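N-acylethanolamine-hydrolyzing acid amidase subunit beta (Caenorhabditis elegans, PDB 6DY3) probably hydrolyses bioactive fatty acid amides such as N-palmitoylethanolamine to ethanolamine and free fatty acids, as the beta subunit of an autocatalytically cleaved heterodimer. Local coordinates at residues B[15-20]-B[65-70]; B[55-60]-B[211-216]; B[1-6]-B[123-128]; B[134-139]-B[157-162]. One frame throughout, in Å; residues are numbered along the deposited sequence.

Contact 1 (B[15-20]-B[65-70])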
loop_
_atom_site.group_PDB
_atom_site.type_symbol
_atom_site.label_atom_id
_atom_site.label_comp_id
_atom_site.label_asym_id
_atom_site.label_seq_id
_atom_site.Cartn_x
_atom_site.Cartn_y
_atom_site.Cartn_z
ATOM N N HIS B 15 -1.858 12.264 6.283
ATOM C CA HIS B 15 -2.028 10.834 6.045
ATOM C C HIS B 15 -0.784 10.118 6.552
ATOM O O HIS B 15 0.306 10.288 5.993
ATOM C CB HIS B 15 -2.252 10.554 4.560
ATOM C CG HIS B 15 -2.642 9.138 4.265
ATOM N ND1 HIS B 15 -3.281 8.771 3.101
ATOM C CD2 HIS B 15 -2.493 8.000 4.984
ATOM C CE1 HIS B 15 -3.505 7.470 3.113
ATOM N NE2 HIS B 15 -3.036 6.979 4.245
ATOM N N GLY B 16 -0.948 9.321 7.604
ATOM C CA GLY B 16 0.137 8.545 8.174
ATOM C C GLY B 16 -0.076 7.068 7.903
ATOM O O GLY B 16 -1.209 6.584 7.894
ATOM N N ARG B 17 1.022 6.344 7.709
ATOM C CA ARG B 17 0.923 4.947 7.318
ATOM C C ARG B 17 2.128 4.172 7.828
ATOM O O ARG B 17 3.271 4.531 7.536
ATOM C CB ARG B 17 0.820 4.819 5.792
ATOM C CG ARG B 17 0.176 3.519 5.331
ATOM C CD ARG B 17 1.197 2.440 5.057
ATOM N NE ARG B 17 0.606 1.116 5.197
ATOM C CZ ARG B 17 -0.033 0.460 4.238
ATOM N NH1 ARG B 17 -0.166 0.991 3.037
ATOM N NH2 ARG B 17 -0.530 -0.742 4.491
ATOM N N ASN B 18 1.863 3.100 8.562
ATOM C CA ASN B 18 2.872 2.118 8.926
ATOM C C ASN B 18 2.595 0.837 8.160
ATOM O O ASN B 18 1.441 0.422 8.037
ATOM C CB ASN B 18 2.858 1.832 10.427
ATOM C CG ASN B 18 3.623 2.861 11.233
ATOM O OD1 ASN B 18 4.054 3.887 10.706
ATOM N ND2 ASN B 18 3.792 2.595 12.521
ATOM N N LEU B 19 3.647 0.229 7.622
ATOM C CA LEU B 19 3.537 -1.037 6.903
ATOM C C LEU B 19 4.155 -2.136 7.761
ATOM O O LEU B 19 5.364 -2.125 8.016
ATOM C CB LEU B 19 4.228 -0.959 5.546
ATOM C CG LEU B 19 4.020 -2.227 4.715
ATOM C CD1 LEU B 19 2.786 -2.064 3.846
ATOM C CD2 LEU B 19 5.252 -2.553 3.886
ATOM N N ASP B 20 3.329 -3.077 8.209
ATOM C CA ASP B 20 3.798 -4.240 8.950
ATOM C C ASP B 20 3.809 -5.456 8.030
ATOM O O ASP B 20 2.811 -5.758 7.369
ATOM C CB ASP B 20 2.923 -4.499 10.179
ATOM C CG ASP B 20 2.930 -3.327 11.170
ATOM O OD1 ASP B 20 1.908 -3.117 11.857
ATOM O OD2 ASP B 20 3.950 -2.611 11.263
ATOM N N SER B 65 -3.960 11.364 -1.433
ATOM C CA SER B 65 -3.068 10.256 -1.143
ATOM C C SER B 65 -3.902 9.044 -0.747
ATOM O O SER B 65 -5.047 9.168 -0.304
ATOM C CB SER B 65 -2.058 10.614 -0.034
ATOM O OG SER B 65 -2.716 10.999 1.155
ATOM N N VAL B 66 -3.319 7.860 -0.925
ATOM C CA VAL B 66 -4.034 6.610 -0.701
ATOM C C VAL B 66 -3.086 5.590 -0.087
ATOM O O VAL B 66 -1.884 5.582 -0.366
ATOM C CB VAL B 66 -4.655 6.065 -2.005
ATOM C CG1 VAL B 66 -3.586 5.834 -3.042
ATOM C CG2 VAL B 66 -5.417 4.786 -1.728
ATOM N N SER B 67 -3.641 4.747 0.786
ATOM C CA SER B 67 -2.944 3.582 1.316
ATOM C C SER B 67 -3.939 2.439 1.482
ATOM O O SER B 67 -5.106 2.655 1.822
ATOM C CB SER B 67 -2.262 3.882 2.664
ATOM O OG SER B 67 -3.213 4.055 3.702
ATOM N N LEU B 68 -3.468 1.216 1.254
ATOM C CA LEU B 68 -4.315 0.034 1.331
ATOM C C LEU B 68 -3.854 -0.865 2.470
ATOM O O LEU B 68 -2.664 -1.176 2.581
ATOM C CB LEU B 68 -4.297 -0.746 0.016
ATOM C CG LEU B 68 -5.211 -1.969 -0.011
ATOM C CD1 LEU B 68 -6.003 -2.021 -1.305
ATOM C CD2 LEU B 68 -4.393 -3.238 0.176
ATOM N N ASN B 69 -4.800 -1.264 3.318
ATOM C CA ASN B 69 -4.571 -2.249 4.362
ATOM C C ASN B 69 -5.271 -3.547 3.982
ATOM O O ASN B 69 -6.446 -3.538 3.603
ATOM C CB ASN B 69 -5.092 -1.760 5.715
ATOM C CG ASN B 69 -4.364 -0.531 6.218
ATOM O OD1 ASN B 69 -3.582 0.089 5.490
ATOM N ND2 ASN B 69 -4.620 -0.166 7.475
ATOM N N ALA B 70 -4.557 -4.657 4.094
ATOM C CA ALA B 70 -5.196 -5.945 3.915
ATOM C C ALA B 70 -6.205 -6.160 5.032
ATOM O O ALA B 70 -6.049 -5.652 6.145
ATOM C CB ALA B 70 -4.160 -7.064 3.908
#
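Strands 15-20 and 65-70 run nearly the same way, 28° apart, and their axes come no closer than 8.4 Å, so they meet face to face through side chains as members of two stacked sheets. H15 has CG anti to its backbone N, which brings the imidazole down between two serines on strand 65-70. Its ND1 is hydrogen-bonded to S65 OG at 3.0 Å, and NE2 to S67 OG at 3.0 Å; both hydroxyls approach the ring edge near its plane. S67 OG has a further partner in S3 OG. R17 is bent at chi2, and the guanidinium is fixed from two directions. NE donates to its neighbour's carbonyl, N18 O, at 3.0 Å and 155°, in the guanidinium plane but from above the carbonyl plane. NH2 reaches L68 O at 2.9 Å and 142°, again above the plane of the carbonyl, while NH1 makes a weak bond to L68 O. N69 comes tip to tip with R17, its OD1 over one guanidinium face without bonding; that oxygen is hydrogen-bonded to S3 OG. Held by these carbonyls, R17 NH2 lies beside SG of C1, the nucleophile by similarity. A buried positive charge so near the sulphur would be expected to favour its thiolate form, consistent with the importance of R17 inferred from relatives.

Contact 2 (B[55-60]-B[211-216])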
loop_
_atom_site.group_PDB
_atom_site.type_symbol
_atom_site.label_atom_id
_atom_site.label_comp_id
_atom_site.label_asym_id
_atom_site.label_seq_id
_atom_site.Cartn_x
_atom_site.Cartn_y
_atom_site.Cartn_z
ATOM N N VAL B 55 1.332 -0.143 -6.680
ATOM C CA VAL B 55 1.411 0.839 -5.603
ATOM C C VAL B 55 0.357 0.517 -4.553
ATOM O O VAL B 55 -0.831 0.413 -4.874
ATOM C CB VAL B 55 1.218 2.282 -6.114
ATOM C CG1 VAL B 55 1.299 3.282 -4.946
ATOM C CG2 VAL B 55 2.246 2.617 -7.180
ATOM N N LEU B 56 0.789 0.392 -3.295
ATOM C CA LEU B 56 -0.124 0.257 -2.169
ATOM C C LEU B 56 -0.058 1.430 -1.200
ATOM O O LEU B 56 -0.923 1.533 -0.322
ATOM C CB LEU B 56 0.152 -1.046 -1.404
ATOM C CG LEU B 56 -0.043 -2.331 -2.217
ATOM C CD1 LEU B 56 0.341 -3.538 -1.388
ATOM C CD2 LEU B 56 -1.477 -2.464 -2.723
ATOM N N THR B 57 0.934 2.306 -1.333
ATOM C CA THR B 57 1.020 3.549 -0.574
ATOM C C THR B 57 1.482 4.610 -1.562
ATOM O O THR B 57 2.630 4.569 -2.013
ATOM C CB THR B 57 2.001 3.437 0.596
ATOM O OG1 THR B 57 1.691 2.285 1.390
ATOM C CG2 THR B 57 1.955 4.695 1.466
ATOM N N GLY B 58 0.596 5.544 -1.909
ATOM C CA GLY B 58 0.886 6.466 -2.988
ATOM C C GLY B 58 0.162 7.784 -2.844
ATOM O O GLY B 58 -0.670 7.975 -1.954
ATOM N N GLN B 59 0.485 8.696 -3.761
ATOM C CA GLN B 59 0.019 10.071 -3.677
ATOM C C GLN B 59 -0.114 10.668 -5.071
ATOM O O GLN B 59 0.771 10.509 -5.917
ATOM C CB GLN B 59 0.983 10.926 -2.846
ATOM C CG GLN B 59 0.549 12.368 -2.680
ATOM C CD GLN B 59 1.613 13.216 -2.017
ATOM O OE1 GLN B 59 1.421 13.709 -0.907
ATOM N NE2 GLN B 59 2.741 13.402 -2.701
ATOM N N ARG B 60 -1.227 11.365 -5.296
ATOM C CA ARG B 60 -1.377 12.224 -6.460
ATOM C C ARG B 60 -1.041 13.643 -6.007
ATOM O O ARG B 60 -1.897 14.314 -5.413
ATOM C CB ARG B 60 -2.803 12.148 -7.005
ATOM C CG ARG B 60 -3.081 13.026 -8.207
ATOM C CD ARG B 60 -2.754 12.322 -9.505
ATOM N NE ARG B 60 -3.432 12.936 -10.645
ATOM C CZ ARG B 60 -3.335 12.502 -11.896
ATOM N NH1 ARG B 60 -2.587 11.444 -12.183
ATOM N NH2 ARG B 60 -3.989 13.127 -12.866
ATOM N N PHE B 211 8.334 0.156 7.339
ATOM C CA PHE B 211 8.544 1.588 7.213
ATOM C C PHE B 211 7.379 2.348 7.821
ATOM O O PHE B 211 6.281 1.819 8.007
ATOM C CB PHE B 211 8.737 2.025 5.751
ATOM C CG PHE B 211 7.533 1.807 4.868
ATOM C CD1 PHE B 211 6.436 2.649 4.936
ATOM C CD2 PHE B 211 7.535 0.800 3.921
ATOM C CE1 PHE B 211 5.350 2.457 4.116
ATOM C CE2 PHE B 211 6.450 0.611 3.089
ATOM C CZ PHE B 211 5.360 1.440 3.185
ATOM N N SER B 212 7.646 3.615 8.115
ATOM C CA SER B 212 6.643 4.590 8.513
ATOM C C SER B 212 6.727 5.755 7.539
ATOM O O SER B 212 7.827 6.172 7.166
ATOM C CB SER B 212 6.873 5.091 9.944
ATOM O OG SER B 212 6.747 4.063 10.905
ATOM N N THR B 213 5.573 6.282 7.126
ATOM C CA THR B 213 5.535 7.362 6.152
ATOM C C THR B 213 4.429 8.342 6.509
ATOM O O THR B 213 3.453 8.000 7.183
ATOM C CB THR B 213 5.333 6.829 4.722
ATOM O OG1 THR B 213 5.536 7.885 3.774
ATOM C CG2 THR B 213 3.943 6.264 4.544
ATOM N N VAL B 214 4.608 9.579 6.058
ATOM C CA VAL B 214 3.615 10.630 6.217
ATOM C C VAL B 214 3.411 11.285 4.861
ATOM O O VAL B 214 4.375 11.531 4.126
ATOM C CB VAL B 214 4.037 11.677 7.271
ATOM C CG1 VAL B 214 2.970 12.757 7.406
ATOM C CG2 VAL B 214 4.309 11.015 8.622
ATOM N N MET B 215 2.157 11.573 4.536
ATOM C CA MET B 215 1.797 12.209 3.277
ATOM C C MET B 215 0.834 13.344 3.571
ATOM O O MET B 215 -0.137 13.163 4.314
ATOM C CB MET B 215 1.161 11.210 2.309
ATOM C CG MET B 215 2.129 10.171 1.770
ATOM S SD MET B 215 1.318 8.982 0.681
ATOM C CE MET B 215 0.279 8.099 1.843
ATOM N N VAL B 216 1.121 14.516 3.016
ATOM C CA VAL B 216 0.222 15.661 3.096
ATOM C C VAL B 216 -0.042 16.124 1.670
ATOM O O VAL B 216 0.662 17.012 1.171
ATOM C CB VAL B 216 0.816 16.789 3.951
ATOM C CG1 VAL B 216 -0.258 17.821 4.271
ATOM C CG2 VAL B 216 1.447 16.233 5.227
HETATM O O HOH W 1 2.939 14.483 0.922
#
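The F211 ring is met at its edge: CZ lies 4.2 Å from T57 OG1, which sits near the ring plane. L19, from the adjacent strand 13-20, and T230 also touch the phenylalanine. The pairing belongs to the two-sheet core of an N-terminal nucleophile hydrolase fold, with strands 57-60 and 211-215 in different sheets, 16° apart and 8.9 Å between axes. T57 has CG2 anti to its backbone N, so the methyl points across the layer and meets T213 CG2 tip to tip at 4.0 Å. Its hydroxyl makes a weak hydrogen bond to R17 NH1, while T213 OG1 is bonded to T230 OG1. The largest share of the contact falls to M215, whose extended chain turns at chi3 (-68°). The turn sets CE 3.8 Å from T57 CG2, and the chains of T57 and M215 cross obliquely. SD rests 3.5 Å from G58 O and 4.0 Å from Q59 CB. An alanine here would remove SD and CE and would probably loosen the packing of T57, G58 and Q59 against the opposite sheet. F226 of helix 222-226 also touches Q59, T213 and M215. At the far end one water links Q59 to V216 just past the strand, donating to Q59 OE1 and accepting from V216 N at 2.8 Å.

Contact 3 (B[1-6]-B[123-128])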
loop_
_atom_site.group_PDB
_atom_site.type_symbol
_atom_site.label_atom_id
_atom_site.label_comp_id
_atom_site.label_asym_id
_atom_site.label_seq_id
_atom_site.Cartn_x
_atom_site.Cartn_y
_atom_site.Cartn_z
ATOM N N CYS B 1 -0.148 -3.343 9.600
ATOM C CA CYS B 1 -0.443 -2.116 8.878
ATOM C C CYS B 1 -1.346 -1.212 9.695
ATOM O O CYS B 1 -2.359 -1.653 10.230
ATOM C CB CYS B 1 -1.114 -2.433 7.546
ATOM S SG CYS B 1 -0.048 -3.332 6.435
ATOM N N THR B 2 -0.984 0.065 9.759
ATOM C CA THR B 2 -1.783 1.084 10.426
ATOM C C THR B 2 -1.846 2.297 9.513
ATOM O O THR B 2 -0.812 2.887 9.189
ATOM C CB THR B 2 -1.183 1.465 11.788
ATOM O OG1 THR B 2 -1.011 0.288 12.585
ATOM C CG2 THR B 2 -2.083 2.448 12.534
ATOM N N SER B 3 -3.050 2.654 9.087
ATOM C CA SER B 3 -3.267 3.835 8.266
ATOM C C SER B 3 -4.087 4.833 9.062
ATOM O O SER B 3 -5.130 4.478 9.620
ATOM C CB SER B 3 -3.982 3.481 6.962
ATOM O OG SER B 3 -3.126 2.749 6.105
ATOM N N ILE B 4 -3.632 6.081 9.083
ATOM C CA ILE B 4 -4.275 7.145 9.839
ATOM C C ILE B 4 -4.484 8.331 8.913
ATOM O O ILE B 4 -3.616 8.649 8.094
ATOM C CB ILE B 4 -3.443 7.567 11.069
ATOM C CG1 ILE B 4 -3.107 6.348 11.931
ATOM C CG2 ILE B 4 -4.198 8.623 11.886
ATOM C CD1 ILE B 4 -2.148 6.656 13.079
ATOM N N VAL B 5 -5.649 8.965 9.031
ATOM C CA VAL B 5 -5.948 10.224 8.364
ATOM C C VAL B 5 -6.532 11.172 9.399
ATOM O O VAL B 5 -7.436 10.791 10.149
ATOM C CB VAL B 5 -6.918 10.030 7.186
ATOM C CG1 VAL B 5 -7.551 11.366 6.769
ATOM C CG2 VAL B 5 -6.177 9.418 6.020
ATOM N N ALA B 6 -6.024 12.407 9.432
ATOM C CA ALA B 6 -6.459 13.401 10.405
ATOM C C ALA B 6 -6.512 14.779 9.762
ATOM O O ALA B 6 -5.650 15.130 8.951
ATOM C CB ALA B 6 -5.525 13.436 11.628
ATOM N N TYR B 123 -8.997 -2.402 3.400
ATOM C CA TYR B 123 -9.353 -1.042 3.771
ATOM C C TYR B 123 -8.541 -0.096 2.906
ATOM O O TYR B 123 -7.306 -0.142 2.925
ATOM C CB TYR B 123 -9.070 -0.770 5.244
ATOM C CG TYR B 123 -9.916 -1.565 6.211
ATOM C CD1 TYR B 123 -11.272 -1.299 6.360
ATOM C CD2 TYR B 123 -9.350 -2.560 7.002
ATOM C CE1 TYR B 123 -12.043 -2.013 7.256
ATOM C CE2 TYR B 123 -10.115 -3.275 7.902
ATOM C CZ TYR B 123 -11.458 -2.998 8.023
ATOM O OH TYR B 123 -12.218 -3.711 8.920
ATOM N N ILE B 124 -9.230 0.767 2.169
ATOM C CA ILE B 124 -8.595 1.793 1.353
ATOM C C ILE B 124 -8.798 3.122 2.066
ATOM O O ILE B 124 -9.937 3.566 2.261
ATOM C CB ILE B 124 -9.169 1.824 -0.072
ATOM C CG1 ILE B 124 -8.962 0.465 -0.747
ATOM C CG2 ILE B 124 -8.511 2.932 -0.880
ATOM C CD1 ILE B 124 -9.614 0.330 -2.100
ATOM N N ILE B 125 -7.696 3.751 2.461
ATOM C CA ILE B 125 -7.715 5.012 3.192
ATOM C C ILE B 125 -7.274 6.104 2.232
ATOM O O ILE B 125 -6.180 6.032 1.660
ATOM C CB ILE B 125 -6.809 4.962 4.433
ATOM C CG1 ILE B 125 -7.344 3.949 5.454
ATOM C CG2 ILE B 125 -6.683 6.337 5.068
ATOM C CD1 ILE B 125 -6.895 2.519 5.222
ATOM N N VAL B 126 -8.115 7.119 2.067
ATOM C CA VAL B 126 -7.876 8.192 1.112
ATOM C C VAL B 126 -7.908 9.519 1.856
ATOM O O VAL B 126 -8.783 9.750 2.701
ATOM C CB VAL B 126 -8.921 8.178 -0.027
ATOM C CG1 VAL B 126 -8.496 9.115 -1.155
ATOM C CG2 VAL B 126 -9.136 6.765 -0.548
ATOM N N ALA B 127 -6.955 10.391 1.536
ATOM C CA ALA B 127 -6.850 11.711 2.141
ATOM C C ALA B 127 -6.864 12.774 1.051
ATOM O O ALA B 127 -6.236 12.608 0.001
ATOM C CB ALA B 127 -5.573 11.829 2.976
ATOM N N GLY B 128 -7.576 13.869 1.307
ATOM C CA GLY B 128 -7.727 14.921 0.321
ATOM C C GLY B 128 -7.171 16.260 0.758
ATOM O O GLY B 128 -6.183 16.328 1.497
#
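I125 carries most of this packing on its strand and can be followed outward atom by atom. Its CB lies 4.1 Å from S3 CB. From there CG1 is anti to the carbonyl carbon (chi1 -65°), beside the backbone N, and stands 3.7 Å from the same serine carbon. A turn at chi2 (86°) then carries CD1 over S3, 3.5 Å from S3 CB and 3.9 Å from S3 OG. The other branch, CG2, is anti to the backbone N and meets V5 CG2 at 3.3 Å, as the two side chains slide past each other in opposite directions. V5 CG2 also lies 3.9 Å from A127 CB, so this one methyl sits against both residues. S3 OG turns its polar side elsewhere, being hydrogen-bonded to S67 OG and N69 OD1. A glycine in place of I125 would strip both branches from S3 and V5 and would probably weaken the apolar layer just behind strand 2-7, which follows C1, the nucleophile by similarity. Ahead of the strand, the backbone N of C1 is hydrogen-bonded to D20 OD1 and N163 OD1. The strands run roughly parallel, 30° apart with 7.6 Å between axes, a sheet-on-sheet spacing. I125 also touches H15 of strand 13-20, S67 of strand 64-70 and V136 of strand 134-139, which places it between the two central sheets. I124 and V126 point away from this interface, packing against V66 and L68 of strand 64-70 and V135 of strand 134-139.

Contact 4 (B[134-139]-B[157-162]); sequences GVVISR and WFLVET
Packing is closest where L159 lies against the start of strand 134-139. Its CG is anti to the carbonyl carbon (chi1 -68°), and CD1 reaches the backbone of the other strand, 3.4 Å from G134 O, 3.8 Å from V135 CA and 3.9 Å from V136 N. V136 supplies the side-chain part: its CG2 is 4.0 Å from L159 CB, and the two residues slide past each other in opposite directions. The strands are 26° apart, with 7.7 Å between axes. Here the stacked sheets of the N-terminal nucleophile hydrolase fold meet near their margin, for 158-161 is the outermost strand of its sheet within this chain, and L159 keeps part of its surface open to solvent. Toward E161 the interface slackens. V136 CG1 and E161 CG approach only to 4.2 Å, their side chains crossing at about a right angle. The glutamate chain bends at chi2, and its acid group finds its partners away from V136: OE1 forms a salt bridge with K169 NZ, and OE2 accepts a weak hydrogen bond from T162 N at 3.4 Å and 148°. Y123 of strand 122-127 touches the side chain of E161.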
loop_
_atom_site.group_PDB
_atom_site.type_symbol
_atom_site.label_atom_id
_atom_site.label_comp_id
_atom_site.label_asym_id
_atom_site.label_seq_id
_atom_site.Cartn_x
_atom_site.Cartn_y
_atom_site.Cartn_z
ATOM N N GLY B 134 -11.391 12.948 3.985
ATOM C CA GLY B 134 -10.661 11.826 4.537
ATOM C C GLY B 134 -11.624 10.688 4.798
ATOM O O GLY B 134 -12.612 10.868 5.516
ATOM N N VAL B 135 -11.373 9.517 4.217
ATOM C CA VAL B 135 -12.335 8.425 4.262
ATOM C C VAL B 135 -11.611 7.094 4.399
ATOM O O VAL B 135 -10.507 6.903 3.881
ATOM C CB VAL B 135 -13.232 8.411 3.004
ATOM C CG1 VAL B 135 -12.404 8.117 1.749
ATOM C CG2 VAL B 135 -14.352 7.395 3.161
ATOM N N VAL B 136 -12.246 6.172 5.114
ATOM C CA VAL B 136 -11.871 4.764 5.100
ATOM C C VAL B 136 -12.889 4.044 4.235
ATOM O O VAL B 136 -14.095 4.119 4.496
ATOM C CB VAL B 136 -11.828 4.168 6.516
ATOM C CG1 VAL B 136 -11.665 2.660 6.459
ATOM C CG2 VAL B 136 -10.692 4.782 7.313
ATOM N N ILE B 137 -12.414 3.381 3.185
ATOM C CA ILE B 137 -13.268 2.590 2.305
ATOM C C ILE B 137 -13.100 1.125 2.682
ATOM O O ILE B 137 -11.994 0.577 2.610
ATOM C CB ILE B 137 -12.926 2.825 0.827
ATOM C CG1 ILE B 137 -13.117 4.303 0.473
ATOM C CG2 ILE B 137 -13.773 1.916 -0.070
ATOM C CD1 ILE B 137 -12.633 4.679 -0.913
ATOM N N SER B 138 -14.195 0.491 3.076
ATOM C CA SER B 138 -14.183 -0.909 3.477
ATOM C C SER B 138 -14.640 -1.752 2.295
ATOM O O SER B 138 -15.824 -1.747 1.944
ATOM C CB SER B 138 -15.086 -1.136 4.685
ATOM O OG SER B 138 -14.689 -0.303 5.755
ATOM N N ARG B 139 -13.702 -2.466 1.681
ATOM C CA ARG B 139 -14.037 -3.434 0.644
ATOM C C ARG B 139 -14.474 -4.716 1.337
ATOM O O ARG B 139 -13.669 -5.376 2.006
ATOM C CB ARG B 139 -12.845 -3.678 -0.279
ATOM C CG ARG B 139 -12.372 -2.435 -1.020
ATOM C CD ARG B 139 -13.483 -1.813 -1.862
ATOM N NE ARG B 139 -14.202 -2.803 -2.660
ATOM C CZ ARG B 139 -15.024 -2.506 -3.658
ATOM N NH1 ARG B 139 -15.238 -1.246 -3.997
ATOM N NH2 ARG B 139 -15.630 -3.476 -4.320
ATOM N N TRP B 157 -12.252 14.104 13.824
ATOM C CA TRP B 157 -11.204 14.717 13.021
ATOM C C TRP B 157 -10.121 13.741 12.587
ATOM O O TRP B 157 -9.200 14.151 11.875
ATOM C CB TRP B 157 -10.562 15.885 13.781
ATOM C CG TRP B 157 -9.994 15.527 15.130
ATOM C CD1 TRP B 157 -10.681 15.404 16.302
ATOM C CD2 TRP B 157 -8.619 15.264 15.442
ATOM N NE1 TRP B 157 -9.823 15.077 17.324
ATOM C CE2 TRP B 157 -8.550 14.985 16.825
ATOM C CE3 TRP B 157 -7.440 15.236 14.689
ATOM C CZ2 TRP B 157 -7.350 14.679 17.469
ATOM C CZ3 TRP B 157 -6.246 14.932 15.331
ATOM C CH2 TRP B 157 -6.212 14.657 16.707
ATOM N N PHE B 158 -10.191 12.472 13.001
ATOM C CA PHE B 158 -9.216 11.476 12.572
ATOM C C PHE B 158 -9.896 10.141 12.293
ATOM O O PHE B 158 -10.993 9.855 12.780
ATOM C CB PHE B 158 -8.090 11.288 13.612
ATOM C CG PHE B 158 -8.566 10.810 14.956
ATOM C CD1 PHE B 158 -8.789 9.468 15.194
ATOM C CD2 PHE B 158 -8.764 11.703 15.986
ATOM C CE1 PHE B 158 -9.223 9.031 16.428
ATOM C CE2 PHE B 158 -9.196 11.271 17.225
ATOM C CZ PHE B 158 -9.424 9.933 17.445
ATOM N N LEU B 159 -9.220 9.328 11.483
ATOM C CA LEU B 159 -9.644 7.973 11.160
ATOM C C LEU B 159 -8.445 7.047 11.292
ATOM O O LEU B 159 -7.346 7.382 10.838
ATOM C CB LEU B 159 -10.211 7.880 9.743
ATOM C CG LEU B 159 -11.534 8.594 9.483
ATOM C CD1 LEU B 159 -11.764 8.752 7.996
ATOM C CD2 LEU B 159 -12.675 7.837 10.121
ATOM N N VAL B 160 -8.653 5.894 11.929
ATOM C CA VAL B 160 -7.601 4.906 12.145
ATOM C C VAL B 160 -8.124 3.533 11.746
ATOM O O VAL B 160 -9.224 3.140 12.149
ATOM C CB VAL B 160 -7.121 4.885 13.609
ATOM C CG1 VAL B 160 -6.006 3.854 13.791
ATOM C CG2 VAL B 160 -6.653 6.263 14.031
ATOM N N GLU B 161 -7.318 2.788 10.996
ATOM C CA GLU B 161 -7.713 1.457 10.575
ATOM C C GLU B 161 -6.477 0.569 10.487
ATOM O O GLU B 161 -5.386 1.035 10.155
ATOM C CB GLU B 161 -8.459 1.507 9.227
ATOM C CG GLU B 161 -9.302 0.275 8.935
ATOM C CD GLU B 161 -10.262 -0.060 10.072
ATOM O OE1 GLU B 161 -11.263 0.671 10.241
ATOM O OE2 GLU B 161 -10.005 -1.044 10.807
ATOM N N THR B 162 -6.655 -0.721 10.796
ATOM C CA THR B 162 -5.570 -1.689 10.678
ATOM C C THR B 162 -6.033 -2.800 9.745
ATOM O O THR B 162 -6.439 -2.512 8.623
ATOM C CB THR B 162 -5.114 -2.170 12.047
ATOM O OG1 THR B 162 -6.214 -2.799 12.723
ATOM C CG2 THR B 162 -4.614 -1.023 12.879
#

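In the fold
All four contacts join the same two antiparallel sheets. Read across the sandwich they run 4, 3, 1, 2: strands 158-161, 2-7, 13-20 and 209-215 of one sheet face 134-139, 122-127, 64-70 and 57-60 of the other. Successive centres are about 5, 6 and 7 Å apart, while the ends of the row, contacts 4 and 2, stand about 15 Å apart. Along the chain, contact 1 falls within the span of contact 3, contact 4 follows both, and contact 2 brings strand 209-215 back to strand 57-60. Contacts 1 and 3 lie near the chain's centre, and because strands 2-7 and 13-20 are sheet neighbours, C1 and R17 come side by side there; T162 of contact 4 bonds to N69 beside them.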